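PDB 2VBF: branched-chain alpha-ketoacid decarboxylase from Lactococcus lactis, which probably decarboxylates branched-chain and aromatic alpha-keto acids to aldehydes, using thiamine diphosphate and a magnesium ion. Local coordinates for residues E238-G243 with G265-D270. Sequence-based numbering, arbitrary orientation.
Sequences EVISFG and GKSAVD
Ile240 reaches from the short helix 237-241 onto the tight turn formed by residues 265-268, and it does most of the touching. From CB, which points at the turn, the chain runs out through CG1, anti to the carbonyl carbon (chi1 -62°), to lie against the backbone of Ala268, with CG1 3.9 Å from Ala268 CA. The next bond is extended (chi2 171°) and carries CD1 over the turn itself, where it meets two carbonyl oxygens, Gly265 O and Lys266 O, each at 3.7 Å. Isoleucine suits the place because its CG1-CD1 arm reaches the turn and its apolar tip asks for no hydrogen bond from oxygens it only touches. The turn is type II, closed by Ala268 N bonding to Gly265 O at 2.9 Å; Gly265 enters it with a positive phi (103°), where any side chain would collide with the carbonyl oxygen before it, so glycine fits. Both segments belong to the central domain of this thiamine diphosphate enzyme: the short helix follows strand 231-235, and the turn lies in the loop after its parallel neighbour, strand 259-261. One residue earlier on the helix, Val239 sets its CB 4.1 Å from Ala268 CB, while CG1 approaches Ala268 O, a buried oxygen with no hydrogen-bond partner in the model. The small methyl of Ala268 lets helix and turn come close. Ser267 OG donates to a lone pair of Lys266 O, lying in the plane of that carbonyl, and also pairs with Phe418 N, tying the turn to strand 417-419.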
loop_
_atom_site.group_PDB
_atom_site.type_symbol
_atom_site.label_atom_id
_atom_site.label_comp_id
_atom_site.label_asym_id
_atom_site.label_seq_id
_atom_site.Cartn_x
_atom_site.Cartn_y
_atom_site.Cartn_z
ATOM N N GLU A 238 -3.005 22.828 -11.535
ATOM C CA GLU A 238 -1.942 23.564 -10.840
ATOM C C GLU A 238 -2.488 24.824 -10.152
ATOM O O GLU A 238 -1.898 25.317 -9.186
ATOM C CB GLU A 238 -0.765 23.864 -11.776
ATOM C CG GLU A 238 -0.132 22.605 -12.368
ATOM C CD GLU A 238 1.083 22.876 -13.245
ATOM O OE1 GLU A 238 1.202 23.988 -13.808
ATOM O OE2 GLU A 238 1.936 21.969 -13.350
ATOM N N VAL A 239 -3.615 25.342 -10.645
ATOM C CA VAL A 239 -4.338 26.399 -9.929
ATOM C C VAL A 239 -4.733 25.887 -8.536
ATOM O O VAL A 239 -4.498 26.560 -7.529
ATOM C CB VAL A 239 -5.578 26.884 -10.716
ATOM C CG1 VAL A 239 -6.424 27.832 -9.865
ATOM C CG2 VAL A 239 -5.136 27.566 -12.021
ATOM N N ILE A 240 -5.248 24.664 -8.488
ATOM C CA ILE A 240 -5.676 24.058 -7.225
ATOM C C ILE A 240 -4.470 23.824 -6.305
ATOM O O ILE A 240 -4.544 24.085 -5.091
ATOM C CB ILE A 240 -6.493 22.747 -7.459
ATOM C CG1 ILE A 240 -7.783 23.051 -8.245
ATOM C CG2 ILE A 240 -6.869 22.074 -6.117
ATOM C CD1 ILE A 240 -8.574 21.840 -8.734
ATOM N N SER A 241 -3.364 23.357 -6.888
ATOM C CA SER A 241 -2.100 23.124 -6.165
ATOM C C SER A 241 -1.659 24.322 -5.314
ATOM O O SER A 241 -1.210 24.165 -4.177
ATOM C CB SER A 241 -0.995 22.776 -7.156
ATOM O OG SER A 241 -1.344 21.647 -7.934
ATOM N N PHE A 242 -1.813 25.516 -5.884
ATOM C CA PHE A 242 -1.385 26.760 -5.244
ATOM C C PHE A 242 -2.501 27.489 -4.495
ATOM O O PHE A 242 -2.269 28.571 -3.965
ATOM C CB PHE A 242 -0.787 27.697 -6.303
ATOM C CG PHE A 242 0.679 27.499 -6.507
ATOM C CD1 PHE A 242 1.598 28.235 -5.781
ATOM C CD2 PHE A 242 1.149 26.538 -7.396
ATOM C CE1 PHE A 242 2.966 28.034 -5.949
ATOM C CE2 PHE A 242 2.514 26.334 -7.568
ATOM C CZ PHE A 242 3.417 27.083 -6.854
ATOM N N GLY A 243 -3.702 26.920 -4.437
ATOM C CA GLY A 243 -4.833 27.604 -3.811
ATOM C C GLY A 243 -5.191 28.910 -4.517
ATOM O O GLY A 243 -5.552 29.897 -3.866
ATOM N N GLY A 265 -8.318 19.025 -12.800
ATOM C CA GLY A 265 -8.424 20.395 -12.353
ATOM C C GLY A 265 -9.850 20.918 -12.277
ATOM O O GLY A 265 -10.040 22.122 -12.158
ATOM N N LYS A 266 -10.854 20.033 -12.307
ATOM C CA LYS A 266 -12.236 20.469 -12.147
ATOM C C LYS A 266 -12.384 21.206 -10.812
ATOM O O LYS A 266 -11.900 20.729 -9.791
ATOM C CB LYS A 266 -13.200 19.285 -12.206
ATOM C CG LYS A 266 -14.670 19.674 -12.083
ATOM C CD LYS A 266 -15.592 18.487 -12.327
ATOM C CE LYS A 266 -17.042 18.844 -12.083
ATOM N NZ LYS A 266 -17.645 19.639 -13.213
ATOM N N SER A 267 -13.045 22.361 -10.867
ATOM C CA SER A 267 -13.228 23.305 -9.751
ATOM C C SER A 267 -12.012 24.216 -9.521
ATOM O O SER A 267 -11.946 24.910 -8.503
ATOM C CB SER A 267 -13.709 22.633 -8.440
ATOM O OG SER A 267 -12.671 22.019 -7.689
ATOM N N ALA A 268 -11.088 24.247 -10.489
ATOM C CA ALA A 268 -10.019 25.259 -10.524
ATOM C C ALA A 268 -10.606 26.679 -10.574
ATOM O O ALA A 268 -9.929 27.643 -10.262
ATOM C CB ALA A 268 -9.108 25.037 -11.716
ATOM N N VAL A 269 -11.846 26.778 -11.033
ATOM C CA VAL A 269 -12.655 27.991 -10.933
ATOM C C VAL A 269 -14.041 27.605 -10.440
ATOM O O VAL A 269 -14.429 26.444 -10.530
ATOM C CB VAL A 269 -12.769 28.719 -12.279
ATOM C CG1 VAL A 269 -11.375 29.115 -12.765
ATOM C CG2 VAL A 269 -13.544 27.877 -13.303
ATOM N N ASP A 270 -14.789 28.583 -9.948
ATOM C CA ASP A 270 -16.167 28.374 -9.511
ATOM C C ASP A 270 -17.049 28.171 -10.738
ATOM O O ASP A 270 -17.115 29.041 -11.609
ATOM C CB ASP A 270 -16.656 29.590 -8.716
ATOM C CG ASP A 270 -17.932 29.309 -7.943
ATOM O OD1 ASP A 270 -18.924 28.868 -8.552
ATOM O OD2 ASP A 270 -17.923 29.525 -6.711
#